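Side-chain contacts in Sensory/regulatory protein rpfC (Xanthomonas campestris pv. campestris, PDB 3M6M), which probably relays a phosphorylation signal as the receiver domain of a hybrid sensor histidine kinase, with a magnesium ion bound at its acidic site: residues L18-H23 with E48-A53; M28-L33 with K119-A124; Y59-V64 with D128-L133. All blocks are in the same frame, centred on the assembly; numbering follows the deposited sequence.

Contact 1 of 3, residues L18-H23 with E48-A53; sequences LVADDH and EQVLDA. With MG (magnesium ion), chain T.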
loop_
_atom_site.group_PDB
_atom_site.type_symbol
_atom_site.label_atom_id
_atom_site.label_comp_id
_atom_site.label_asym_id
_atom_site.label_seq_id
_atom_site.Cartn_x
_atom_site.Cartn_y
_atom_site.Cartn_z
ATOM N N LEU D 18 18.056 -41.053 -2.575
ATOM C CA LEU D 18 19.144 -40.251 -3.116
ATOM C C LEU D 18 19.735 -39.384 -2.007
ATOM O O LEU D 18 19.018 -38.636 -1.341
ATOM C CB LEU D 18 18.655 -39.397 -4.291
ATOM C CG LEU D 18 19.669 -38.596 -5.117
ATOM C CD1 LEU D 18 20.820 -39.455 -5.631
ATOM C CD2 LEU D 18 18.959 -37.920 -6.273
ATOM N N VAL D 19 21.045 -39.506 -1.810
ATOM C CA VAL D 19 21.731 -38.841 -0.706
ATOM C C VAL D 19 22.841 -37.929 -1.223
ATOM O O VAL D 19 23.624 -38.323 -2.089
ATOM C CB VAL D 19 22.315 -39.869 0.304
ATOM C CG1 VAL D 19 23.002 -39.162 1.462
ATOM C CG2 VAL D 19 21.223 -40.792 0.831
ATOM N N ALA D 20 22.895 -36.711 -0.688
ATOM C CA ALA D 20 23.951 -35.761 -1.028
ATOM C C ALA D 20 24.665 -35.223 0.212
ATOM O O ALA D 20 24.038 -34.658 1.110
ATOM C CB ALA D 20 23.399 -34.617 -1.866
ATOM N N ASP D 21 25.982 -35.417 0.245
ATOM C CA ASP D 21 26.852 -34.852 1.274
ATOM C C ASP D 21 28.264 -34.734 0.713
ATOM O O ASP D 21 28.743 -35.645 0.031
ATOM C CB ASP D 21 26.852 -35.720 2.536
ATOM C CG ASP D 21 27.460 -35.012 3.732
ATOM O OD1 ASP D 21 28.673 -34.705 3.705
ATOM O OD2 ASP D 21 26.726 -34.773 4.712
ATOM N N ASP D 22 28.925 -33.616 1.007
ATOM C CA ASP D 22 30.253 -33.338 0.453
ATOM C C ASP D 22 31.388 -34.143 1.099
ATOM O O ASP D 22 32.477 -34.245 0.532
ATOM C CB ASP D 22 30.562 -31.831 0.467
ATOM C CG ASP D 22 30.445 -31.212 1.850
ATOM O OD1 ASP D 22 29.372 -31.331 2.478
ATOM O OD2 ASP D 22 31.426 -30.585 2.300
ATOM N N HIS D 23 31.125 -34.715 2.273
ATOM C CA HIS D 23 32.112 -35.546 2.964
ATOM C C HIS D 23 31.850 -37.038 2.772
ATOM O O HIS D 23 30.707 -37.495 2.863
ATOM C CB HIS D 23 32.184 -35.188 4.452
ATOM C CG HIS D 23 32.870 -33.884 4.720
ATOM N ND1 HIS D 23 32.181 -32.704 4.909
ATOM C CD2 HIS D 23 34.184 -33.570 4.811
ATOM C CE1 HIS D 23 33.042 -31.722 5.114
ATOM N NE2 HIS D 23 34.263 -32.221 5.059
ATOM N N GLU D 48 24.354 -30.018 -7.059
ATOM C CA GLU D 48 24.188 -30.026 -8.512
ATOM C C GLU D 48 24.059 -31.441 -9.059
ATOM O O GLU D 48 23.325 -31.679 -10.026
ATOM C CB GLU D 48 25.351 -29.311 -9.194
ATOM C CG GLU D 48 25.230 -27.801 -9.187
ATOM C CD GLU D 48 26.521 -27.101 -9.571
ATOM O OE1 GLU D 48 26.635 -25.884 -9.304
ATOM O OE2 GLU D 48 27.423 -27.755 -10.142
ATOM N N GLN D 49 24.769 -32.370 -8.425
ATOM C CA GLN D 49 24.820 -33.759 -8.864
ATOM C C GLN D 49 23.538 -34.532 -8.544
ATOM O O GLN D 49 23.178 -35.456 -9.273
ATOM C CB GLN D 49 26.042 -34.475 -8.274
ATOM C CG GLN D 49 27.400 -33.898 -8.687
ATOM C CD GLN D 49 27.938 -32.869 -7.700
ATOM O OE1 GLN D 49 27.215 -31.982 -7.241
ATOM N NE2 GLN D 49 29.221 -32.987 -7.372
ATOM N N VAL D 50 22.858 -34.161 -7.458
ATOM C CA VAL D 50 21.556 -34.760 -7.133
ATOM C C VAL D 50 20.481 -34.283 -8.115
ATOM O O VAL D 50 19.622 -35.061 -8.531
ATOM C CB VAL D 50 21.133 -34.571 -5.625
ATOM C CG1 VAL D 50 21.820 -33.394 -4.995
ATOM C CG2 VAL D 50 19.619 -34.447 -5.462
ATOM N N LEU D 51 20.554 -33.012 -8.499
ATOM C CA LEU D 51 19.645 -32.464 -9.506
ATOM C C LEU D 51 19.846 -33.155 -10.857
ATOM O O LEU D 51 18.875 -33.463 -11.550
ATOM C CB LEU D 51 19.807 -30.945 -9.625
ATOM C CG LEU D 51 19.438 -30.103 -8.395
ATOM C CD1 LEU D 51 20.018 -28.696 -8.485
ATOM C CD2 LEU D 51 17.933 -30.048 -8.180
ATOM N N ASP D 52 21.106 -33.418 -11.208
ATOM C CA ASP D 52 21.445 -34.189 -12.408
ATOM C C ASP D 52 20.920 -35.630 -12.345
ATOM O O ASP D 52 20.458 -36.174 -13.353
ATOM C CB ASP D 52 22.961 -34.191 -12.642
ATOM C CG ASP D 52 23.478 -32.871 -13.212
ATOM O OD1 ASP D 52 22.660 -32.008 -13.606
ATOM O OD2 ASP D 52 24.714 -32.702 -13.273
ATOM N N ALA D 53 20.991 -36.232 -11.158
ATOM C CA ALA D 53 20.513 -37.598 -10.941
ATOM C C ALA D 53 18.990 -37.710 -11.024
ATOM O O ALA D 53 18.464 -38.691 -11.555
ATOM C CB ALA D 53 21.016 -38.130 -9.601
HETATM MG MG MG T . 28.836 -30.503 4.821
#

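Contact 2 of 3, residues M28-L33 with K119-A124; sequences MVLQRL and KPVVAA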
loop_
_atom_site.group_PDB
_atom_site.type_symbol
_atom_site.label_atom_id
_atom_site.label_comp_id
_atom_site.label_asym_id
_atom_site.label_seq_id
_atom_site.Cartn_x
_atom_site.Cartn_y
_atom_site.Cartn_z
ATOM N N MET D 28 28.858 -42.532 3.640
ATOM C CA MET D 28 29.049 -43.937 3.999
ATOM C C MET D 28 28.166 -44.400 5.156
ATOM O O MET D 28 27.576 -45.480 5.084
ATOM C CB MET D 28 30.524 -44.228 4.297
ATOM C CG MET D 28 31.394 -44.328 3.053
ATOM S SD MET D 28 33.083 -44.850 3.408
ATOM C CE MET D 28 33.705 -45.117 1.745
ATOM N N VAL D 29 28.068 -43.587 6.208
ATOM C CA VAL D 29 27.229 -43.927 7.367
ATOM C C VAL D 29 25.736 -43.909 7.026
ATOM O O VAL D 29 24.965 -44.706 7.561
ATOM C CB VAL D 29 27.524 -43.052 8.632
ATOM C CG1 VAL D 29 28.941 -43.296 9.147
ATOM C CG2 VAL D 29 27.292 -41.567 8.365
ATOM N N LEU D 30 25.343 -43.008 6.127
ATOM C CA LEU D 30 23.957 -42.911 5.676
ATOM C C LEU D 30 23.571 -44.080 4.774
ATOM O O LEU D 30 22.486 -44.641 4.916
ATOM C CB LEU D 30 23.699 -41.574 4.974
ATOM C CG LEU D 30 23.470 -40.350 5.870
ATOM C CD1 LEU D 30 23.699 -39.058 5.100
ATOM C CD2 LEU D 30 22.075 -40.367 6.489
ATOM N N GLN D 31 24.468 -44.446 3.858
ATOM C CA GLN D 31 24.262 -45.590 2.968
ATOM C C GLN D 31 24.114 -46.893 3.757
ATOM O O GLN D 31 23.222 -47.695 3.475
ATOM C CB GLN D 31 25.415 -45.702 1.962
ATOM C CG GLN D 31 25.217 -46.754 0.874
ATOM C CD GLN D 31 26.324 -46.745 -0.167
ATOM O OE1 GLN D 31 26.670 -45.698 -0.717
ATOM N NE2 GLN D 31 26.879 -47.918 -0.450
ATOM N N ARG D 32 24.984 -47.083 4.747
ATOM C CA ARG D 32 24.993 -48.287 5.577
ATOM C C ARG D 32 23.720 -48.482 6.399
ATOM O O ARG D 32 23.163 -49.581 6.429
ATOM C CB ARG D 32 26.215 -48.293 6.500
ATOM C CG ARG D 32 27.445 -48.978 5.916
ATOM C CD ARG D 32 28.669 -48.812 6.817
ATOM N NE ARG D 32 28.371 -49.058 8.230
ATOM C CZ ARG D 32 28.440 -50.243 8.831
ATOM N NH1 ARG D 32 28.804 -51.327 8.154
ATOM N NH2 ARG D 32 28.146 -50.347 10.121
ATOM N N LEU D 33 23.261 -47.417 7.056
ATOM C CA LEU D 33 22.128 -47.515 7.979
ATOM C C LEU D 33 20.771 -47.704 7.292
ATOM O O LEU D 33 19.911 -48.418 7.811
ATOM C CB LEU D 33 22.100 -46.335 8.968
ATOM C CG LEU D 33 21.690 -44.911 8.569
ATOM C CD1 LEU D 33 20.174 -44.737 8.589
ATOM C CD2 LEU D 33 22.329 -43.904 9.512
ATOM N N LYS D 119 22.299 -33.616 12.581
ATOM C CA LYS D 119 23.475 -34.453 12.386
ATOM C C LYS D 119 24.346 -34.413 13.652
ATOM O O LYS D 119 24.483 -33.350 14.264
ATOM C CB LYS D 119 24.268 -33.967 11.173
ATOM C CG LYS D 119 23.787 -34.510 9.838
ATOM C CD LYS D 119 24.473 -33.816 8.664
ATOM C CE LYS D 119 25.832 -34.414 8.336
ATOM N NZ LYS D 119 26.496 -33.659 7.239
ATOM N N PRO D 120 24.934 -35.562 14.057
ATOM C CA PRO D 120 24.843 -36.895 13.447
ATOM C C PRO D 120 23.428 -37.454 13.503
ATOM O O PRO D 120 22.727 -37.278 14.504
ATOM C CB PRO D 120 25.792 -37.744 14.301
ATOM C CG PRO D 120 25.892 -37.025 15.594
ATOM C CD PRO D 120 25.806 -35.574 15.246
ATOM N N VAL D 121 23.019 -38.119 12.428
ATOM C CA VAL D 121 21.635 -38.557 12.275
ATOM C C VAL D 121 21.275 -39.729 13.197
ATOM O O VAL D 121 22.026 -40.702 13.313
ATOM C CB VAL D 121 21.288 -38.853 10.782
ATOM C CG1 VAL D 121 21.934 -40.154 10.296
ATOM C CG2 VAL D 121 19.781 -38.875 10.571
ATOM N N VAL D 122 20.134 -39.604 13.869
ATOM C CA VAL D 122 19.570 -40.695 14.654
ATOM C C VAL D 122 18.809 -41.607 13.694
ATOM O O VAL D 122 17.871 -41.167 13.020
ATOM C CB VAL D 122 18.635 -40.185 15.787
ATOM C CG1 VAL D 122 18.173 -41.341 16.671
ATOM C CG2 VAL D 122 19.330 -39.121 16.632
ATOM N N ALA D 123 19.229 -42.870 13.633
ATOM C CA ALA D 123 18.647 -43.860 12.722
ATOM C C ALA D 123 17.140 -44.044 12.920
ATOM O O ALA D 123 16.398 -44.198 11.949
ATOM C CB ALA D 123 19.373 -45.194 12.853
ATOM N N ALA D 124 16.702 -44.018 14.177
ATOM C CA ALA D 124 15.286 -44.148 14.521
ATOM C C ALA D 124 14.457 -42.966 14.015
ATOM O O ALA D 124 13.377 -43.161 13.459
ATOM C CB ALA D 124 15.117 -44.320 16.026
#

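Contact 3 of 3, residues Y59-V64 with D128-L133; sequences YDAVIV and DTLADL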
loop_
_atom_site.group_PDB
_atom_site.type_symbol
_atom_site.label_atom_id
_atom_site.label_comp_id
_atom_site.label_asym_id
_atom_site.label_seq_id
_atom_site.Cartn_x
_atom_site.Cartn_y
_atom_site.Cartn_z
ATOM N N TYR D 59 13.210 -40.838 -7.809
ATOM C CA TYR D 59 13.495 -41.275 -6.441
ATOM C C TYR D 59 12.325 -40.998 -5.500
ATOM O O TYR D 59 11.561 -40.051 -5.704
ATOM C CB TYR D 59 14.774 -40.607 -5.919
ATOM C CG TYR D 59 16.015 -40.959 -6.712
ATOM C CD1 TYR D 59 16.786 -42.074 -6.378
ATOM C CD2 TYR D 59 16.411 -40.183 -7.803
ATOM C CE1 TYR D 59 17.924 -42.404 -7.110
ATOM C CE2 TYR D 59 17.545 -40.506 -8.541
ATOM C CZ TYR D 59 18.297 -41.614 -8.188
ATOM O OH TYR D 59 19.418 -41.934 -8.916
ATOM N N ASP D 60 12.191 -41.832 -4.473
ATOM C CA ASP D 60 11.098 -41.703 -3.510
ATOM C C ASP D 60 11.319 -40.561 -2.522
ATOM O O ASP D 60 10.361 -39.927 -2.081
ATOM C CB ASP D 60 10.869 -43.024 -2.770
ATOM C CG ASP D 60 10.215 -44.080 -3.646
ATOM O OD1 ASP D 60 9.257 -43.746 -4.380
ATOM O OD2 ASP D 60 10.653 -45.250 -3.595
ATOM N N ALA D 61 12.582 -40.309 -2.184
ATOM C CA ALA D 61 12.954 -39.245 -1.256
ATOM C C ALA D 61 14.418 -38.855 -1.425
ATOM O O ALA D 61 15.254 -39.692 -1.774
ATOM C CB ALA D 61 12.682 -39.668 0.188
ATOM N N VAL D 62 14.715 -37.582 -1.172
ATOM C CA VAL D 62 16.079 -37.058 -1.256
ATOM C C VAL D 62 16.545 -36.569 0.118
ATOM O O VAL D 62 15.869 -35.764 0.762
ATOM C CB VAL D 62 16.196 -35.903 -2.291
ATOM C CG1 VAL D 62 17.610 -35.327 -2.312
ATOM C CG2 VAL D 62 15.790 -36.372 -3.690
ATOM N N ILE D 63 17.695 -37.074 0.559
ATOM C CA ILE D 63 18.336 -36.599 1.783
ATOM C C ILE D 63 19.531 -35.729 1.414
ATOM O O ILE D 63 20.504 -36.214 0.832
ATOM C CB ILE D 63 18.801 -37.759 2.697
ATOM C CG1 ILE D 63 17.656 -38.749 2.948
ATOM C CG2 ILE D 63 19.346 -37.207 4.012
ATOM C CD1 ILE D 63 18.075 -40.037 3.643
ATOM N N VAL D 64 19.448 -34.444 1.750
ATOM C CA VAL D 64 20.484 -33.480 1.388
ATOM C C VAL D 64 21.197 -32.883 2.609
ATOM O O VAL D 64 20.568 -32.583 3.625
ATOM C CB VAL D 64 19.924 -32.356 0.459
ATOM C CG1 VAL D 64 19.013 -31.389 1.222
ATOM C CG2 VAL D 64 21.057 -31.607 -0.233
ATOM N N ASP D 128 11.770 -43.228 10.679
ATOM C CA ASP D 128 10.375 -42.929 11.015
ATOM C C ASP D 128 9.820 -41.764 10.197
ATOM O O ASP D 128 8.650 -41.775 9.806
ATOM C CB ASP D 128 10.221 -42.646 12.512
ATOM C CG ASP D 128 10.225 -43.913 13.355
ATOM O OD1 ASP D 128 10.946 -44.874 13.009
ATOM O OD2 ASP D 128 9.504 -43.944 14.374
ATOM N N THR D 129 10.663 -40.765 9.945
ATOM C CA THR D 129 10.286 -39.615 9.123
ATOM C C THR D 129 10.206 -39.980 7.642
ATOM O O THR D 129 9.397 -39.414 6.904
ATOM C CB THR D 129 11.245 -38.422 9.315
ATOM O OG1 THR D 129 12.596 -38.896 9.358
ATOM C CG2 THR D 129 10.931 -37.683 10.609
ATOM N N LEU D 130 11.045 -40.926 7.216
ATOM C CA LEU D 130 11.012 -41.436 5.843
ATOM C C LEU D 130 9.764 -42.282 5.597
ATOM O O LEU D 130 9.201 -42.258 4.501
ATOM C CB LEU D 130 12.275 -42.242 5.514
ATOM C CG LEU D 130 13.632 -41.523 5.456
ATOM C CD1 LEU D 130 14.764 -42.529 5.304
ATOM C CD2 LEU D 130 13.691 -40.470 4.352
ATOM N N ALA D 131 9.340 -43.019 6.625
ATOM C CA ALA D 131 8.124 -43.835 6.568
ATOM C C ALA D 131 6.857 -42.981 6.492
ATOM O O ALA D 131 5.858 -43.396 5.903
ATOM C CB ALA D 131 8.062 -44.779 7.764
ATOM N N ASP D 132 6.912 -41.790 7.089
ATOM C CA ASP D 132 5.806 -40.830 7.051
ATOM C C ASP D 132 5.578 -40.239 5.657
ATOM O O ASP D 132 4.474 -39.785 5.346
ATOM C CB ASP D 132 6.040 -39.698 8.061
ATOM C CG ASP D 132 5.660 -40.084 9.487
ATOM O OD1 ASP D 132 5.515 -41.291 9.780
ATOM O OD2 ASP D 132 5.511 -39.167 10.323
ATOM N N LEU D 133 6.622 -40.250 4.828
ATOM C CA LEU D 133 6.578 -39.637 3.499
ATOM C C LEU D 133 5.760 -40.448 2.492
ATOM O O LEU D 133 4.780 -39.944 1.936
ATOM C CB LEU D 133 7.995 -39.380 2.967
ATOM C CG LEU D 133 8.900 -38.429 3.761
ATOM C CD1 LEU D 133 10.315 -38.450 3.206
ATOM C CD2 LEU D 133 8.353 -37.004 3.789
#

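Contact 1 of 3, residues L18-H23 with E48-A53
L18 reaches from strand 18-20 onto helix 48-53 and meets V50 and A53. From CB its chain turns to CG, set anti to the backbone N (chi1 -173°), which brings CG to the outer limit of contact with the CG2 methyl of V50. Of the two branches, CD1 only grazes the A53 methyl, L18 CD1 lying 4.2 Å from A53 CB. L18 CD2 does most of the touching, 3.6 Å from V50 CG2, 3.9 Å from A53 CB and against the V50 carbonyl oxygen, so one methyl bridges residues nearly a helical turn apart. Two residues on, A20 adds a second point, its CB 3.7 Å from V50 CG1; the two methyls of V50 are divided between L18 and A20. Strand and helix run nearly antiparallel, at 162°, and the side-chain contact is apolar and largely buried. Beyond the strand the chain turns polar. D21 OD1 accepts from H23 N in an Asx turn, and D22 OD1 binds the magnesium ion at 2.5 Å, with D65 and the backbone oxygen of H67 completing the protein ligands. A hydrophobic strand-helix layer leading to an acidic metal pocket at the C-terminal ends of the strands is characteristic of CheY-like receiver domains.

Contact 2 of 3, residues M28-L33 with K119-A124
L30 is the first residue of helix 28-33 to touch the 119-124 segment, and it does so with one methyl. Its CG stands anti to the carbonyl carbon (chi1 -80°); although the CB bond does not aim at the other segment, the branch carries L30 CD2 to 3.8 Å from V121 CG1. L96 of strand 93-97 and L126 of helix 123-133 also pack on L30, which is buried. Nearly one turn later L33 directs its CB at the partner. Its CG sits between the backbone N and the carbonyl carbon (chi1 73°), and the two methyls then take different neighbours. L33 CD2 lies 3.9 Å from V121 CG1, while L33 CD1 makes a looser approach to the CB of A123, at 4.4 Å. The same V121 methyl is therefore shared by both leucines. The contact is purely van der Waals and only partly buried. On the other side the chain has just passed a cis peptide bond between K119 and P120, and V122 holds the N-cap position of helix 123-133. The amine of K119 forms salt bridges with D21 and D65. A lysine followed by a cis-proline, leading from the last strand into the last helix, is a hallmark of receiver domains; here that link is packed against the first helix, while the lysine amine reaches the acidic site.

Contact 3 of 3, residues Y59-V64 with D128-L133
A61 and I63, two residues apart on strand 61-64, meet L130 and L133, three residues apart on helix 128-133. The strand and helix run roughly antiparallel, their axes inclined at 146° and 10.4 Å apart at closest approach. The A61 CB bond points toward the helix, and its methyl receives both leucines: L133 CD1 stands 4.0 Å from A61 CB, and L130 CD2 lies 4.4 Å from it. L133 also points across the gap; its CG, anti to the carbonyl carbon (chi1 -61°), carries CD1 to the alanine. L130 and I63 come together differently, since neither CB bond aims at the other segment and both rely on the ends of their chains. The extended chi2 of I63, 170°, brings its CD1 to 4.5 Å from L130 CD2, a marginal touch. M17 packs on both A61 and L130, and V94 and L96 adjoin I63, so neighbouring strands contribute to the same apolar layer. T129 turns its hydroxyl back to its own helix, where it bonds to the carbonyls of K125 and L126. Methyl groups alone meet here, mostly loosely, which implies that hydrophobic burial, not directional bonding, joins the last helix to the central strand between these segments.

From the N terminus, strand 16-20 starts contact 1, which closes when helix 47-56 returns to it. Contact 2 opens in between, on helix 24-35, and closes after 85 intervening residues at the loop leading into helix 123-133 and its first residues, so it crosses contact 1. Contact 3 opens on strand 61-65 after contact 1 has closed and ends further along helix 123-133, again crossing contact 2. Contacts 1 and 3 lie in series, joined through the sheet by probable backbone hydrogen bonds between L18, A20 and I63. V19 packs on L30, tying contact 1 to contact 2. Contacts 1 and 3 join helices 47-56 and 123-133 to neighbouring strands; contact 2 joins helix 24-35 to the start of helix 123-133.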